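Local coordinates for protein CocE/NonD family hydrolase (Staphylococcus aureus, PDB 3IB3) that probably hydrolyses ester or amide bonds, as a CocE/NonD-type alpha/beta hydrolase related to the X-Pro dipeptidyl-peptidases, at residues A[432-437]-A[503-508]; A[367-372]-A[393-398]. All blocks are in the same frame, centred on the assembly; numbering follows the deposited sequence.

In the fold
Both contacts lie in the beta-rich C-terminal region matching the non-catalytic C-terminal domain of the X-Pro dipeptidyl-peptidases, with centres about 29 Å (contact 1) and about 31 Å (contact 2) from the centre of the chain. They follow one another in sequence, and their centres are about 14 Å apart. Strand 508-514 relates them: it pairs antiparallel with strand 424-432, which ends in contact 1, and with strand 392-398, which carries contact 2. Thr508 OG1 lies 2.7 Å from Thr398 OG1, a probable hydrogen bond, while Thr508 CG2 packs 3.7 Å from Lys396 CB. Each contact brings a segment tied to the other antiparallel sheet up to this one; neither is known to be catalytic.

Contact 1 of 2, residues A[432-437]-A[503-508]; sequences LDRRGN and FKQGET
With CG turned opposite its own carbonyl carbon (chi1 -75°) and the chain extended from there to NE, Arg434 lays its guanidinium beside the turn that holds Gln505. The grip is side-on and ends on a single atom: NE lies 3.1 Å and NH2 3.0 Å from Gln505 O, which sits at the guanidinium edge, near its plane. Both bonds are bent, at 144° on hydrogen, as expected when two neighbouring nitrogens share one acceptor. NE approaches nearly in line with the C=O bond, and NH2 lies in the carbonyl plane, further off that line. Lys504 crosses the arginine at about a right angle, its CB 3.6 Å from Arg434 NH2; its amine goes on to a salt bridge with Asp339. Nearer the backbone, Arg434 CG rests 3.6 Å from Gly506 O.

Two tight turns meet here: a type I turn from Asp433 to Gly436 connects strands 424-432 and 438-439, and a type II turn from Lys504 to Glu507 leads from strand 490-503 of one antiparallel sheet into strand 508-514 of another. Where strands 424-432 and 508-514 come together, Leu432 and Thr508 form an antiparallel hydrogen-bonded pair, each backbone N 2.9 Å from the other residue's O. On one face of the sheet Leu432 CB lies 3.7 Å from Thr508 CB. A water bridges the turns, donating to Asp433 O and Gly506 O and accepting from Thr508 OG1, which also bonds to Thr398.

A carboxylate bonds back to the main chain in each turn. Asp433 OD1 takes the N-H of Asn437 from above the carboxylate plane, while OD2 forms a salt bridge with Arg435. Glu507 OE1 receives Lys504 N at 2.8 Å on its anti side, tilted from the carboxylate plane, and pairs with Lys431 as well.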
loop_
_atom_site.group_PDB
_atom_site.type_symbol
_atom_site.label_atom_id
_atom_site.label_comp_id
_atom_site.label_asym_id
_atom_site.label_seq_id
_atom_site.Cartn_x
_atom_site.Cartn_y
_atom_site.Cartn_z
ATOM N N LEU A 432 21.340 5.276 11.582
ATOM C CA LEU A 432 22.085 6.317 12.216
ATOM C C LEU A 432 23.351 6.472 11.360
ATOM O O LEU A 432 23.997 5.481 11.039
ATOM C CB LEU A 432 22.386 5.904 13.680
ATOM C CG LEU A 432 21.383 6.236 14.788
ATOM C CD1 LEU A 432 19.955 5.886 14.532
ATOM C CD2 LEU A 432 21.808 5.711 16.135
ATOM N N ASP A 433 23.675 7.706 10.955
ATOM C CA ASP A 433 24.834 7.935 10.112
ATOM C C ASP A 433 26.109 7.895 10.983
ATOM O O ASP A 433 26.030 7.733 12.174
ATOM C CB ASP A 433 24.715 9.219 9.248
ATOM C CG ASP A 433 24.702 10.532 10.059
ATOM O OD1 ASP A 433 25.211 10.552 11.209
ATOM O OD2 ASP A 433 24.189 11.570 9.530
ATOM N N ARG A 434 27.263 7.980 10.342
ATOM C CA ARG A 434 28.539 8.018 11.016
ATOM C C ARG A 434 28.670 9.101 12.082
ATOM O O ARG A 434 29.449 8.948 12.982
ATOM C CB ARG A 434 29.620 8.219 9.986
ATOM C CG ARG A 434 29.893 6.972 9.188
ATOM C CD ARG A 434 30.606 7.317 7.909
ATOM N NE ARG A 434 30.753 6.123 7.086
ATOM C CZ ARG A 434 30.707 6.082 5.756
ATOM N NH1 ARG A 434 30.470 7.169 5.026
ATOM N NH2 ARG A 434 30.865 4.909 5.149
ATOM N N ARG A 435 27.934 10.206 11.977
ATOM C CA ARG A 435 28.009 11.230 13.023
ATOM C C ARG A 435 27.133 10.807 14.197
ATOM O O ARG A 435 27.253 11.353 15.279
ATOM C CB ARG A 435 27.608 12.618 12.495
ATOM C CG ARG A 435 28.629 13.312 11.645
ATOM C CD ARG A 435 29.012 12.609 10.323
ATOM N NE ARG A 435 27.893 12.374 9.424
ATOM C CZ ARG A 435 27.940 11.614 8.336
ATOM N NH1 ARG A 435 29.071 11.036 7.983
ATOM N NH2 ARG A 435 26.842 11.425 7.593
ATOM N N GLY A 436 26.289 9.809 14.000
ATOM C CA GLY A 436 25.349 9.349 15.034
ATOM C C GLY A 436 23.938 9.946 14.892
ATOM O O GLY A 436 23.081 9.764 15.757
ATOM N N ASN A 437 23.679 10.625 13.775
ATOM C CA ASN A 437 22.395 11.312 13.540
ATOM C C ASN A 437 21.495 10.452 12.710
ATOM O O ASN A 437 21.942 9.815 11.773
ATOM C CB ASN A 437 22.644 12.622 12.791
ATOM C CG ASN A 437 23.406 13.587 13.606
ATOM O OD1 ASN A 437 23.169 13.677 14.787
ATOM N ND2 ASN A 437 24.337 14.307 13.004
ATOM N N PHE A 503 23.104 0.035 4.786
ATOM C CA PHE A 503 23.872 0.515 5.946
ATOM C C PHE A 503 25.314 0.456 5.534
ATOM O O PHE A 503 25.887 -0.640 5.425
ATOM C CB PHE A 503 23.571 -0.345 7.198
ATOM C CG PHE A 503 22.107 -0.284 7.637
ATOM C CD1 PHE A 503 21.729 0.461 8.740
ATOM C CD2 PHE A 503 21.136 -0.945 6.938
ATOM C CE1 PHE A 503 20.416 0.547 9.133
ATOM C CE2 PHE A 503 19.778 -0.857 7.334
ATOM C CZ PHE A 503 19.447 -0.107 8.444
ATOM N N LYS A 504 25.892 1.610 5.182
ATOM C CA LYS A 504 27.345 1.696 4.963
ATOM C C LYS A 504 28.161 1.266 6.200
ATOM O O LYS A 504 27.685 1.354 7.352
ATOM C CB LYS A 504 27.773 3.111 4.612
ATOM C CG LYS A 504 27.289 3.705 3.289
ATOM C CD LYS A 504 27.813 5.159 3.174
ATOM C CE LYS A 504 27.763 5.716 1.749
ATOM N NZ LYS A 504 26.400 6.163 1.342
ATOM N N GLN A 505 29.403 0.839 5.984
ATOM C CA GLN A 505 30.352 0.699 7.108
ATOM C C GLN A 505 30.359 1.947 7.986
ATOM O O GLN A 505 30.533 3.090 7.500
ATOM C CB GLN A 505 31.781 0.444 6.669
ATOM C CG GLN A 505 32.808 0.422 7.884
ATOM C CD GLN A 505 33.331 1.849 8.258
ATOM O OE1 GLN A 505 33.573 2.687 7.366
ATOM N NE2 GLN A 505 33.449 2.136 9.578
ATOM N N GLY A 506 30.181 1.691 9.280
ATOM C CA GLY A 506 30.224 2.720 10.304
ATOM C C GLY A 506 28.886 3.402 10.534
ATOM O O GLY A 506 28.802 4.341 11.338
ATOM N N GLU A 507 27.850 2.930 9.845
ATOM C CA GLU A 507 26.480 3.355 10.088
ATOM C C GLU A 507 25.837 2.313 11.007
ATOM O O GLU A 507 26.275 1.170 11.078
ATOM C CB GLU A 507 25.682 3.495 8.764
ATOM C CG GLU A 507 26.305 4.495 7.793
ATOM C CD GLU A 507 25.392 4.951 6.663
ATOM O OE1 GLU A 507 24.866 4.109 5.897
ATOM O OE2 GLU A 507 25.232 6.179 6.519
ATOM N N THR A 508 24.760 2.715 11.658
ATOM C CA THR A 508 24.158 1.936 12.747
ATOM C C THR A 508 22.700 1.582 12.453
ATOM O O THR A 508 21.966 2.411 11.901
ATOM C CB THR A 508 24.290 2.788 14.017
ATOM O OG1 THR A 508 25.661 2.984 14.272
ATOM C CG2 THR A 508 23.689 2.183 15.253
HETATM O O HOH W 1 26.786 4.881 13.128
#

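Contact 2 of 2, residues A[367-372]-A[393-398]; sequences ENHTLN and VSFKYT
Thr370 and Lys396 form a single backbone bridge where strands 370-372 and 393-398 run in roughly the same direction at 51° to each other, with Lys396 N 3.2 Å from His369 O and Leu371 N 3.0 Å from Lys396 O, both N-H groups arriving well above the acceptor's carbonyl plane, as fits a skewed meeting of strands.

The histidine projects from a G1 beta bulge, in which His369 and Thr370 both face Asn365 of strand 358-365. Its CG stands opposite the carbonyl carbon (chi1 -62°), and the turn about chi2 (-104°) then brings His369 ND1 to 3.2 Å from Ser394 O; this acceptor lies in the ring plane, and the donor lies in the carbonyl plane. The His369 and Phe395 rings are nearly parallel but slid apart, with centroids separated by 5.6 Å, so they barely overlap.

Leu371 meets Phe395 at about a right angle: CD2 touches Phe395 CB at 3.8 Å, and CD1 reaches Phe395 O. Its CB packs on Tyr397 CB at 3.9 Å, while its carbonyl O lies at the edge of the tyrosine ring, whose hydroxyl bonds to His373. Thr370 and Asn372 set out away from strand 393-398, and Asn372 ND2 donates to Thr370 OG1 at 2.8 Å, in the plane of the amide, and to Tyr363 O.

A carbonyl acceptor in the ring plane is consistent with a proton on ND1, and the bond to Ser394 O would probably hold the imidazole against rotation about chi2.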
loop_
_atom_site.group_PDB
_atom_site.type_symbol
_atom_site.label_atom_id
_atom_site.label_comp_id
_atom_site.label_asym_id
_atom_site.label_seq_id
_atom_site.Cartn_x
_atom_site.Cartn_y
_atom_site.Cartn_z
ATOM N N GLU A 367 21.438 -5.149 28.979
ATOM C CA GLU A 367 22.550 -4.639 29.777
ATOM C C GLU A 367 23.367 -3.508 29.121
ATOM O O GLU A 367 23.752 -2.576 29.807
ATOM C CB GLU A 367 23.492 -5.785 30.071
ATOM C CG GLU A 367 24.637 -5.493 31.010
ATOM C CD GLU A 367 25.642 -6.632 30.995
ATOM O OE1 GLU A 367 25.801 -7.271 29.922
ATOM O OE2 GLU A 367 26.274 -6.904 32.044
ATOM N N ASN A 368 23.670 -3.613 27.828
ATOM C CA ASN A 368 24.378 -2.525 27.109
ATOM C C ASN A 368 23.625 -2.015 25.877
ATOM O O ASN A 368 24.116 -1.150 25.177
ATOM C CB ASN A 368 25.811 -2.933 26.744
ATOM C CG ASN A 368 25.865 -3.993 25.689
ATOM O OD1 ASN A 368 24.834 -4.428 25.199
ATOM N ND2 ASN A 368 27.055 -4.405 25.316
ATOM N N HIS A 369 22.415 -2.522 25.654
ATOM C CA HIS A 369 21.555 -2.048 24.588
ATOM C C HIS A 369 22.227 -2.159 23.241
ATOM O O HIS A 369 22.296 -1.202 22.475
ATOM C CB HIS A 369 21.114 -0.626 24.896
ATOM C CG HIS A 369 20.320 -0.538 26.148
ATOM N ND1 HIS A 369 18.955 -0.387 26.148
ATOM C CD2 HIS A 369 20.692 -0.638 27.448
ATOM C CE1 HIS A 369 18.520 -0.370 27.398
ATOM N NE2 HIS A 369 19.557 -0.519 28.200
ATOM N N THR A 370 22.734 -3.358 22.979
ATOM C CA THR A 370 23.374 -3.672 21.740
ATOM C C THR A 370 22.602 -4.714 21.024
ATOM O O THR A 370 21.747 -5.369 21.597
ATOM C CB THR A 370 24.756 -4.248 21.969
ATOM O OG1 THR A 370 24.675 -5.263 22.980
ATOM C CG2 THR A 370 25.745 -3.128 22.387
ATOM N N LEU A 371 22.920 -4.879 19.748
ATOM C CA LEU A 371 22.541 -6.103 19.022
ATOM C C LEU A 371 23.847 -6.834 18.773
ATOM O O LEU A 371 24.861 -6.194 18.768
ATOM C CB LEU A 371 21.863 -5.765 17.711
ATOM C CG LEU A 371 20.533 -5.046 17.852
ATOM C CD1 LEU A 371 20.153 -4.352 16.519
ATOM C CD2 LEU A 371 19.482 -6.053 18.317
ATOM N N ASN A 372 23.808 -8.150 18.599
ATOM C CA ASN A 372 24.994 -8.986 18.637
ATOM C C ASN A 372 24.904 -10.189 17.719
ATOM O O ASN A 372 23.835 -10.751 17.544
ATOM C CB ASN A 372 25.253 -9.479 20.060
ATOM C CG ASN A 372 25.516 -8.336 21.039
ATOM O OD1 ASN A 372 26.624 -8.170 21.499
ATOM N ND2 ASN A 372 24.491 -7.573 21.373
ATOM N N VAL A 393 13.050 1.906 24.625
ATOM C CA VAL A 393 14.345 1.238 24.764
ATOM C C VAL A 393 14.888 0.903 23.355
ATOM O O VAL A 393 14.125 0.489 22.459
ATOM C CB VAL A 393 14.256 -0.022 25.643
ATOM C CG1 VAL A 393 14.033 0.352 27.108
ATOM C CG2 VAL A 393 13.155 -0.911 25.193
ATOM N N SER A 394 16.194 1.123 23.159
ATOM C CA SER A 394 16.856 0.878 21.874
ATOM C C SER A 394 17.928 -0.170 21.954
ATOM O O SER A 394 18.455 -0.424 23.025
ATOM C CB SER A 394 17.513 2.152 21.375
ATOM O OG SER A 394 16.521 2.890 20.737
ATOM N N PHE A 395 18.265 -0.754 20.794
ATOM C CA PHE A 395 19.330 -1.753 20.700
ATOM C C PHE A 395 20.035 -1.503 19.386
ATOM O O PHE A 395 19.373 -1.423 18.343
ATOM C CB PHE A 395 18.742 -3.161 20.742
ATOM C CG PHE A 395 17.964 -3.458 21.998
ATOM C CD1 PHE A 395 18.589 -4.012 23.094
ATOM C CD2 PHE A 395 16.595 -3.190 22.070
ATOM C CE1 PHE A 395 17.863 -4.293 24.265
ATOM C CE2 PHE A 395 15.873 -3.452 23.213
ATOM C CZ PHE A 395 16.506 -4.008 24.317
ATOM N N LYS A 396 21.368 -1.345 19.416
ATOM C CA LYS A 396 22.079 -0.874 18.226
ATOM C C LYS A 396 23.207 -1.738 17.756
ATOM O O LYS A 396 23.947 -2.290 18.552
ATOM C CB LYS A 396 22.657 0.539 18.417
ATOM C CG LYS A 396 21.636 1.615 18.716
ATOM C CD LYS A 396 22.319 2.912 19.120
ATOM C CE LYS A 396 21.325 3.928 19.684
ATOM N NZ LYS A 396 22.085 5.160 19.990
ATOM N N TYR A 397 23.389 -1.735 16.444
ATOM C CA TYR A 397 24.460 -2.474 15.777
ATOM C C TYR A 397 25.097 -1.556 14.755
ATOM O O TYR A 397 24.395 -0.972 13.926
ATOM C CB TYR A 397 23.873 -3.696 15.072
ATOM C CG TYR A 397 24.909 -4.540 14.402
ATOM C CD1 TYR A 397 25.698 -5.403 15.135
ATOM C CD2 TYR A 397 25.119 -4.466 13.029
ATOM C CE1 TYR A 397 26.664 -6.171 14.524
ATOM C CE2 TYR A 397 26.066 -5.245 12.418
ATOM C CZ TYR A 397 26.824 -6.085 13.158
ATOM O OH TYR A 397 27.800 -6.833 12.546
ATOM N N THR A 398 26.426 -1.425 14.834
ATOM C CA THR A 398 27.203 -0.617 13.899
ATOM C C THR A 398 27.893 -1.579 12.944
ATOM O O THR A 398 28.551 -2.537 13.387
ATOM C CB THR A 398 28.250 0.249 14.617
ATOM O OG1 THR A 398 27.590 1.322 15.298
ATOM C CG2 THR A 398 29.273 0.850 13.633
#